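DynE8 (PDB 4AMM) is an iterative enediyne polyketide synthase of dynemicin biosynthesis, present here as its acyltransferase domain, which probably loads acyl units for chain extension. Local coordinates at residues A[1-5]-A[32-36]; A[51-57]-A[87-93]; A[164-168]-A[390-396]. The contacts are given in a common frame with arbitrary orientation. Residues are numbered along the deposited sequence.

Contact 1. Residues A[1-5]-A[32-36]; sequences PDHEL and RPELT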
loop_
_atom_site.group_PDB
_atom_site.type_symbol
_atom_site.label_atom_id
_atom_site.label_comp_id
_atom_site.label_asym_id
_atom_site.label_seq_id
_atom_site.Cartn_x
_atom_site.Cartn_y
_atom_site.Cartn_z
ATOM N N PRO A 1 -10.995 -16.592 11.555
ATOM C CA PRO A 1 -11.011 -15.443 10.618
ATOM C C PRO A 1 -12.228 -15.491 9.649
ATOM O O PRO A 1 -12.738 -16.587 9.373
ATOM C CB PRO A 1 -9.668 -15.566 9.863
ATOM C CG PRO A 1 -9.197 -16.960 10.085
ATOM C CD PRO A 1 -9.835 -17.483 11.352
ATOM N N ASP A 2 -12.694 -14.317 9.169
ATOM C CA ASP A 2 -13.795 -14.208 8.187
ATOM C C ASP A 2 -13.425 -14.570 6.738
ATOM O O ASP A 2 -14.286 -14.827 5.907
ATOM C CB ASP A 2 -14.472 -12.820 8.241
ATOM C CG ASP A 2 -13.501 -11.636 7.961
ATOM O OD1 ASP A 2 -12.256 -11.830 7.904
ATOM O OD2 ASP A 2 -14.005 -10.486 7.823
ATOM N N HIS A 3 -12.123 -14.612 6.437
ATOM C CA HIS A 3 -11.702 -15.159 5.168
ATOM C C HIS A 3 -10.697 -16.235 5.535
ATOM O O HIS A 3 -9.918 -16.107 6.520
ATOM C CB HIS A 3 -10.993 -14.152 4.248
ATOM C CG HIS A 3 -11.908 -13.185 3.578
ATOM N ND1 HIS A 3 -12.604 -12.237 4.291
ATOM C CD2 HIS A 3 -12.265 -13.040 2.290
ATOM C CE1 HIS A 3 -13.371 -11.552 3.464
ATOM N NE2 HIS A 3 -13.168 -12.003 2.240
ATOM N N GLU A 4 -10.750 -17.288 4.763
ATOM C CA GLU A 4 -9.816 -18.385 4.870
ATOM C C GLU A 4 -8.830 -18.270 3.722
ATOM O O GLU A 4 -9.159 -17.781 2.627
ATOM C CB GLU A 4 -10.576 -19.707 4.821
ATOM C CG GLU A 4 -9.647 -20.847 5.185
ATOM C CD GLU A 4 -9.019 -20.585 6.592
ATOM O OE1 GLU A 4 -9.684 -20.822 7.632
ATOM O OE2 GLU A 4 -7.892 -20.020 6.621
ATOM N N LEU A 5 -7.606 -18.781 3.917
ATOM C CA LEU A 5 -6.585 -18.830 2.891
ATOM C C LEU A 5 -6.396 -20.222 2.403
ATOM O O LEU A 5 -6.069 -21.118 3.216
ATOM C CB LEU A 5 -5.258 -18.362 3.536
ATOM C CG LEU A 5 -4.011 -18.511 2.642
ATOM C CD1 LEU A 5 -4.123 -17.676 1.345
ATOM C CD2 LEU A 5 -2.792 -18.048 3.504
ATOM N N ARG A 32 -17.886 -24.690 7.261
ATOM C CA ARG A 32 -16.827 -23.768 7.527
ATOM C C ARG A 32 -15.730 -24.453 8.352
ATOM O O ARG A 32 -14.574 -24.335 7.965
ATOM C CB ARG A 32 -17.346 -22.488 8.176
ATOM C CG ARG A 32 -16.259 -21.466 8.456
ATOM C CD ARG A 32 -15.805 -20.661 7.163
ATOM N NE ARG A 32 -14.720 -19.713 7.498
ATOM C CZ ARG A 32 -13.451 -20.057 7.710
ATOM N NH1 ARG A 32 -13.072 -21.330 7.598
ATOM N NH2 ARG A 32 -12.553 -19.135 8.037
ATOM N N PRO A 33 -16.060 -25.165 9.454
ATOM C CA PRO A 33 -14.980 -25.887 10.162
ATOM C C PRO A 33 -14.265 -26.919 9.290
ATOM O O PRO A 33 -13.012 -27.072 9.410
ATOM C CB PRO A 33 -15.702 -26.557 11.340
ATOM C CG PRO A 33 -16.926 -25.699 11.553
ATOM C CD PRO A 33 -17.332 -25.248 10.220
ATOM N N GLU A 34 -14.975 -27.592 8.401
ATOM C CA GLU A 34 -14.343 -28.552 7.465
ATOM C C GLU A 34 -13.431 -27.830 6.465
ATOM O O GLU A 34 -12.341 -28.337 6.117
ATOM C CB GLU A 34 -15.424 -29.360 6.708
ATOM C CG GLU A 34 -15.932 -30.517 7.476
ATOM C CD GLU A 34 -17.289 -30.964 6.961
ATOM O OE1 GLU A 34 -18.048 -30.083 6.506
ATOM O OE2 GLU A 34 -17.575 -32.193 7.031
ATOM N N LEU A 35 -13.828 -26.659 5.992
ATOM C CA LEU A 35 -13.023 -25.873 5.060
ATOM C C LEU A 35 -11.760 -25.441 5.791
ATOM O O LEU A 35 -10.685 -25.474 5.175
ATOM C CB LEU A 35 -13.816 -24.654 4.549
ATOM C CG LEU A 35 -13.048 -23.548 3.842
ATOM C CD1 LEU A 35 -12.599 -24.117 2.570
ATOM C CD2 LEU A 35 -13.866 -22.248 3.650
ATOM N N THR A 36 -11.848 -24.987 7.025
ATOM C CA THR A 36 -10.599 -24.646 7.772
ATOM C C THR A 36 -9.687 -25.831 7.886
ATOM O O THR A 36 -8.470 -25.671 7.698
ATOM C CB THR A 36 -10.969 -24.067 9.142
ATOM O OG1 THR A 36 -11.645 -22.851 8.923
ATOM C CG2 THR A 36 -9.761 -23.790 9.956
#

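Contact 2. Residues A[51-57]-A[87-93]; sequences PARFAAA and RGLFLVV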
loop_
_atom_site.group_PDB
_atom_site.type_symbol
_atom_site.label_atom_id
_atom_site.label_comp_id
_atom_site.label_asym_id
_atom_site.label_seq_id
_atom_site.Cartn_x
_atom_site.Cartn_y
_atom_site.Cartn_z
ATOM N N PRO A 51 6.422 -25.657 -7.427
ATOM C CA PRO A 51 6.678 -24.961 -8.694
ATOM C C PRO A 51 5.497 -24.143 -9.231
ATOM O O PRO A 51 5.719 -22.929 -9.441
ATOM C CB PRO A 51 7.110 -26.156 -9.635
ATOM C CG PRO A 51 7.704 -27.206 -8.619
ATOM C CD PRO A 51 6.767 -27.101 -7.425
ATOM N N ALA A 52 4.348 -24.763 -9.370
ATOM C CA ALA A 52 3.113 -24.144 -9.928
ATOM C C ALA A 52 2.170 -23.980 -8.709
ATOM O O ALA A 52 1.950 -24.891 -7.920
ATOM C CB ALA A 52 2.461 -25.110 -10.959
ATOM N N ARG A 53 1.644 -22.737 -8.596
ATOM C CA ARG A 53 0.926 -22.354 -7.342
ATOM C C ARG A 53 -0.448 -21.731 -7.574
ATOM O O ARG A 53 -0.633 -20.951 -8.522
ATOM C CB ARG A 53 1.802 -21.362 -6.579
ATOM C CG ARG A 53 3.180 -21.884 -6.145
ATOM C CD ARG A 53 3.944 -20.896 -5.287
ATOM N NE ARG A 53 5.211 -21.507 -4.841
ATOM C CZ ARG A 53 5.940 -21.038 -3.809
ATOM N NH1 ARG A 53 5.569 -19.958 -3.089
ATOM N NH2 ARG A 53 7.137 -21.669 -3.538
ATOM N N PHE A 54 -1.302 -22.034 -6.663
ATOM C CA PHE A 54 -2.668 -21.453 -6.571
ATOM C C PHE A 54 -2.777 -20.933 -5.195
ATOM O O PHE A 54 -2.446 -21.605 -4.194
ATOM C CB PHE A 54 -3.725 -22.538 -6.820
ATOM C CG PHE A 54 -5.134 -22.150 -6.457
ATOM C CD1 PHE A 54 -5.556 -22.370 -5.190
ATOM C CD2 PHE A 54 -5.950 -21.602 -7.429
ATOM C CE1 PHE A 54 -6.860 -22.036 -4.799
ATOM C CE2 PHE A 54 -7.269 -21.258 -7.060
ATOM C CZ PHE A 54 -7.699 -21.472 -5.769
ATOM N N ALA A 55 -3.424 -19.743 -4.994
ATOM C CA ALA A 55 -3.820 -19.323 -3.658
ATOM C C ALA A 55 -5.064 -18.440 -3.780
ATOM O O ALA A 55 -5.069 -17.583 -4.690
ATOM C CB ALA A 55 -2.685 -18.471 -2.995
ATOM N N ALA A 56 -5.990 -18.581 -2.849
ATOM C CA ALA A 56 -7.193 -17.743 -2.875
ATOM C C ALA A 56 -7.569 -17.463 -1.470
ATOM O O ALA A 56 -7.530 -18.308 -0.563
ATOM C CB ALA A 56 -8.312 -18.511 -3.574
ATOM N N ALA A 57 -8.079 -16.239 -1.274
ATOM C CA ALA A 57 -8.724 -15.884 -0.033
ATOM C C ALA A 57 -10.239 -16.023 -0.260
ATOM O O ALA A 57 -10.742 -15.401 -1.196
ATOM C CB ALA A 57 -8.383 -14.452 0.315
ATOM N N ARG A 87 -10.297 -9.833 -6.189
ATOM C CA ARG A 87 -11.011 -11.026 -5.828
ATOM C C ARG A 87 -10.168 -11.983 -4.928
ATOM O O ARG A 87 -10.623 -13.077 -4.665
ATOM C CB ARG A 87 -11.595 -11.721 -7.038
ATOM C CG ARG A 87 -12.631 -10.831 -7.826
ATOM C CD ARG A 87 -13.945 -10.802 -7.119
ATOM N NE ARG A 87 -14.914 -9.932 -7.783
ATOM C CZ ARG A 87 -15.056 -8.638 -7.551
ATOM N NH1 ARG A 87 -14.300 -7.919 -6.681
ATOM N NH2 ARG A 87 -16.040 -7.993 -8.256
ATOM N N GLY A 88 -8.954 -11.571 -4.648
ATOM C CA GLY A 88 -8.049 -12.377 -3.784
ATOM C C GLY A 88 -7.662 -13.736 -4.390
ATOM O O GLY A 88 -7.521 -14.702 -3.631
ATOM N N LEU A 89 -7.498 -13.785 -5.707
ATOM C CA LEU A 89 -7.287 -15.025 -6.422
ATOM C C LEU A 89 -6.052 -14.902 -7.214
ATOM O O LEU A 89 -5.883 -13.960 -7.982
ATOM C CB LEU A 89 -8.474 -15.295 -7.408
ATOM C CG LEU A 89 -8.135 -16.412 -8.382
ATOM C CD1 LEU A 89 -7.823 -17.740 -7.648
ATOM C CD2 LEU A 89 -9.347 -16.543 -9.333
ATOM N N PHE A 90 -5.085 -15.844 -7.000
ATOM C CA PHE A 90 -3.800 -15.720 -7.627
ATOM C C PHE A 90 -3.313 -17.081 -8.085
ATOM O O PHE A 90 -3.393 -18.065 -7.321
ATOM C CB PHE A 90 -2.767 -15.127 -6.690
ATOM C CG PHE A 90 -3.189 -13.833 -6.063
ATOM C CD1 PHE A 90 -2.935 -12.589 -6.726
ATOM C CD2 PHE A 90 -3.853 -13.821 -4.882
ATOM C CE1 PHE A 90 -3.351 -11.409 -6.142
ATOM C CE2 PHE A 90 -4.234 -12.674 -4.309
ATOM C CZ PHE A 90 -3.996 -11.475 -4.990
ATOM N N LEU A 91 -2.899 -17.183 -9.356
ATOM C CA LEU A 91 -2.428 -18.466 -9.961
ATOM C C LEU A 91 -1.220 -18.151 -10.757
ATOM O O LEU A 91 -1.256 -17.281 -11.647
ATOM C CB LEU A 91 -3.555 -19.036 -10.826
ATOM C CG LEU A 91 -3.254 -20.250 -11.687
ATOM C CD1 LEU A 91 -2.132 -20.176 -12.751
ATOM C CD2 LEU A 91 -3.100 -21.485 -11.000
ATOM N N VAL A 92 -0.130 -18.898 -10.497
ATOM C CA VAL A 92 1.113 -18.613 -11.215
ATOM C C VAL A 92 1.778 -19.924 -11.538
ATOM O O VAL A 92 2.043 -20.695 -10.613
ATOM C CB VAL A 92 2.060 -17.736 -10.347
ATOM C CG1 VAL A 92 3.326 -17.472 -11.039
ATOM C CG2 VAL A 92 1.423 -16.393 -10.021
ATOM N N VAL A 93 1.986 -20.163 -12.845
ATOM C CA VAL A 93 2.800 -21.307 -13.306
ATOM C C VAL A 93 4.087 -20.692 -13.914
ATOM O O VAL A 93 4.015 -19.762 -14.681
ATOM C CB VAL A 93 2.016 -22.088 -14.392
ATOM C CG1 VAL A 93 2.900 -23.248 -14.946
ATOM C CG2 VAL A 93 0.747 -22.606 -13.854
HETATM O O HOH W 1 4.873 -20.507 -10.156
HETATM O O HOH W 2 -10.845 -15.749 -3.946
#

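Contact 3. Residues A[164-168]-A[390-396]; sequences RLGAR and AVDDATP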
loop_
_atom_site.group_PDB
_atom_site.type_symbol
_atom_site.label_atom_id
_atom_site.label_comp_id
_atom_site.label_asym_id
_atom_site.label_seq_id
_atom_site.Cartn_x
_atom_site.Cartn_y
_atom_site.Cartn_z
ATOM N N ARG A 164 8.098 -13.183 9.562
ATOM C CA ARG A 164 7.676 -14.540 9.994
ATOM C C ARG A 164 7.577 -15.400 8.713
ATOM O O ARG A 164 7.893 -16.607 8.805
ATOM C CB ARG A 164 6.340 -14.479 10.702
ATOM C CG ARG A 164 5.822 -15.849 11.174
ATOM C CD ARG A 164 4.685 -15.663 12.096
ATOM N NE ARG A 164 4.369 -17.004 12.541
ATOM C CZ ARG A 164 3.532 -17.290 13.488
ATOM N NH1 ARG A 164 2.846 -16.289 14.056
ATOM N NH2 ARG A 164 3.330 -18.559 13.838
ATOM N N LEU A 165 7.161 -14.853 7.583
ATOM C CA LEU A 165 6.992 -15.612 6.334
ATOM C C LEU A 165 8.255 -15.769 5.562
ATOM O O LEU A 165 8.275 -16.494 4.562
ATOM C CB LEU A 165 5.928 -14.915 5.448
ATOM C CG LEU A 165 4.485 -14.930 5.943
ATOM C CD1 LEU A 165 3.770 -13.951 5.072
ATOM C CD2 LEU A 165 3.873 -16.272 5.826
ATOM N N GLY A 166 9.323 -15.060 5.937
ATOM C CA GLY A 166 10.540 -15.057 5.100
ATOM C C GLY A 166 10.320 -14.420 3.740
ATOM O O GLY A 166 10.897 -14.835 2.716
ATOM N N ALA A 167 9.539 -13.363 3.649
ATOM C CA ALA A 167 9.255 -12.776 2.345
ATOM C C ALA A 167 10.438 -12.192 1.629
ATOM O O ALA A 167 11.322 -11.575 2.261
ATOM C CB ALA A 167 8.143 -11.665 2.558
ATOM N N ARG A 168 10.441 -12.377 0.317
ATOM C CA ARG A 168 11.551 -11.845 -0.513
ATOM C C ARG A 168 11.067 -10.910 -1.643
ATOM O O ARG A 168 11.121 -11.199 -2.813
ATOM C CB ARG A 168 12.268 -13.004 -1.160
ATOM C CG ARG A 168 13.055 -13.840 -0.122
ATOM C CD ARG A 168 13.991 -14.862 -0.818
ATOM N NE ARG A 168 13.160 -15.768 -1.585
ATOM C CZ ARG A 168 13.511 -16.516 -2.620
ATOM N NH1 ARG A 168 14.751 -16.484 -3.090
ATOM N NH2 ARG A 168 12.594 -17.299 -3.181
ATOM N N ALA A 390 6.942 -15.222 -3.431
ATOM C CA ALA A 390 7.756 -14.401 -2.507
ATOM C C ALA A 390 7.829 -15.033 -1.100
ATOM O O ALA A 390 8.705 -14.633 -0.342
ATOM C CB ALA A 390 7.219 -12.980 -2.424
ATOM N N VAL A 391 6.939 -15.963 -0.763
ATOM C CA VAL A 391 6.981 -16.712 0.479
ATOM C C VAL A 391 6.777 -18.168 0.142
ATOM O O VAL A 391 6.067 -18.478 -0.856
ATOM C CB VAL A 391 5.976 -16.238 1.580
ATOM C CG1 VAL A 391 6.198 -14.770 1.916
ATOM C CG2 VAL A 391 4.512 -16.473 1.138
ATOM N N ASP A 392 7.353 -19.061 0.935
ATOM C CA ASP A 392 7.229 -20.489 0.608
ATOM C C ASP A 392 6.310 -21.290 1.471
ATOM O O ASP A 392 6.062 -22.449 1.191
ATOM C CB ASP A 392 8.615 -21.096 0.714
ATOM C CG ASP A 392 9.488 -20.687 -0.481
ATOM O OD1 ASP A 392 9.016 -20.254 -1.599
ATOM O OD2 ASP A 392 10.733 -20.863 -0.317
ATOM N N ASP A 393 5.672 -20.637 2.469
ATOM C CA ASP A 393 4.984 -21.425 3.545
ATOM C C ASP A 393 3.872 -20.560 4.102
ATOM O O ASP A 393 4.179 -19.541 4.738
ATOM C CB ASP A 393 6.054 -21.821 4.605
ATOM C CG ASP A 393 5.560 -22.685 5.681
ATOM O OD1 ASP A 393 4.283 -22.765 5.908
ATOM O OD2 ASP A 393 6.360 -23.324 6.408
ATOM N N ALA A 394 2.623 -20.951 3.852
ATOM C CA ALA A 394 1.487 -20.192 4.343
ATOM C C ALA A 394 0.969 -20.721 5.665
ATOM O O ALA A 394 -0.049 -20.191 6.229
ATOM C CB ALA A 394 0.379 -20.296 3.242
ATOM N N THR A 395 1.619 -21.707 6.298
ATOM C CA THR A 395 1.172 -22.216 7.622
ATOM C C THR A 395 1.031 -21.123 8.735
ATOM O O THR A 395 0.171 -21.362 9.582
ATOM C CB THR A 395 1.960 -23.430 8.158
ATOM O OG1 THR A 395 3.309 -23.013 8.396
ATOM C CG2 THR A 395 1.891 -24.605 7.200
ATOM N N PRO A 396 1.822 -20.018 8.718
ATOM C CA PRO A 396 1.608 -19.008 9.781
ATOM C C PRO A 396 0.150 -18.506 9.797
ATOM O O PRO A 396 -0.282 -18.074 10.887
ATOM C CB PRO A 396 2.595 -17.913 9.401
ATOM C CG PRO A 396 3.695 -18.610 8.739
ATOM C CD PRO A 396 2.995 -19.687 7.885
HETATM O O HOH W 3 9.588 -17.925 2.515
HETATM O O HOH W 4 6.718 -18.641 4.254
HETATM O O HOH W 5 10.653 -16.649 0.281
HETATM O O HOH W 6 9.969 -17.815 -1.880
#

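Contact 1. Residues A[1-5]-A[32-36]
Residues 1-5 run from the N-terminus through a non-regular lead into strand 4-10. Residues 32-36 form the first turn of helix 32-45, closed by the backbone bond from T36 N to R32 O at 3.0 Å. The backbones stay apart: the nearest CA atoms are those of E4 and T36, 6.9 Å from each other. Side chains bridge the gap. E4 points its CA-to-CB bond toward the helix. E4 OE1 accepts a hydrogen bond from T36 OG1 at 3.1 Å. R32 NH2 donates to P1 O at 2.9 Å, and this bond lies near the guanidinium plane. R32 NH2 and R32 NH1 each give E4 OE1 a weak bond of 3.4 Å, part of a salt bridge. A very short hydrogen bond of 2.5 Å, from R32 NH1 to T36 OG1, ties the helix side of the cluster together. E4 CB lies over one face of the guanidinium and 4.3 Å from L35 CD2. The other carboxylate oxygen, E4 OE2, accepts from L5 N at 3.0 Å and forms a salt bridge with R401. The buried carboxylate of E4 thus has its charge balanced by two arginines, linking the N-terminus, helix 32-45 and the C-terminus.

Contact 2. Residues A[51-57]-A[87-93]
Strands 52-58 and 89-92 are the two inner strands of the small four-stranded antiparallel sheet in this acyltransferase fragment. The axes of 52-57 and 89-92 come within 4.9 Å at 179°, antiparallel. R53 and V92 form a hydrogen-bonded pair: R53 N to V92 O and V92 N to R53 O are both 2.9 Å. A55 and F90 repeat this, with A55 N to F90 O and F90 N to A55 O at 2.9 Å. A57 N adds a bond to G88 O, again 2.9 Å. F54-L91 and A56-L89 are the non-hydrogen-bonded pairs. On their face, F54 CE2 meets L89 CD1 at 3.6 Å, and helices 13-27 and 61-76 pack over it. The other face carries A55 and F90, against helix 376-387, and R53, whose guanidinium reaches V391 and D392. G88 has positive phi and, with L89, faces D84 in a G1 beta bulge. A small antiparallel sheet backed by helices is consistent with the linker domain that joins ketosynthase and acyltransferase in polyketide synthases.

Contact 3. Residues A[164-168]-A[390-396]
L165 is the main bump. It comes from helix 144-165 and points toward the loop 390-396, where V391, the backbone of D393 and P396 form a hollow for it. L165 CB rests on V391 CG1 at 3.5 Å. L165 CD2 reaches D393 O at 3.5 Å and P396 CG at 3.7 Å. P396 is a bump in return. Its ring lies under the outstretched R164, with R164 NE 3.7 Å from P396 CB and P396 CA over one face of the guanidinium. V391 CG1 also meets A167 CB at 3.7 Å, so this one methyl touches both L165 and A167. The chain can turn here because G166, with positive phi, closes the helix in a Schellman motif. The segment then runs beside A390: R168 N donates to A390 O at 2.9 Å, and A167 CA makes a CA-H...O contact with A390 O at 3.3 Å. D393 OD1 accepts from T395 N at 2.9 Å, an Asx turn just before P396. At the border, one water joins L165 O (2.8 Å) to D392 N (3.0 Å). Another links R168 NH2 (3.0 Å) to D392 OD1 (2.6 Å), an oxygen that also pairs with R53.

In the fold
The contacts come in series along the chain: contact 1 closes before contact 2 opens, and contact 3 follows. Their centres lie about 17 Å (1 and 2), 19 Å (1 and 3) and 14 Å (2 and 3) apart, on the same side of the chain's centre. Contacts 1 and 2 share the antiparallel sheet, in which strands 4-10 and 52-58 are neighbours. Contact 3 joins the end of helix 144-165 to the loop after helix 376-387. R53 connects it to contact 2 through V391 and D392, and L5 of contact 1 packs on A394 of contact 3. The N-terminal sheet and C-terminal loop are therefore held together beside helix 144-165.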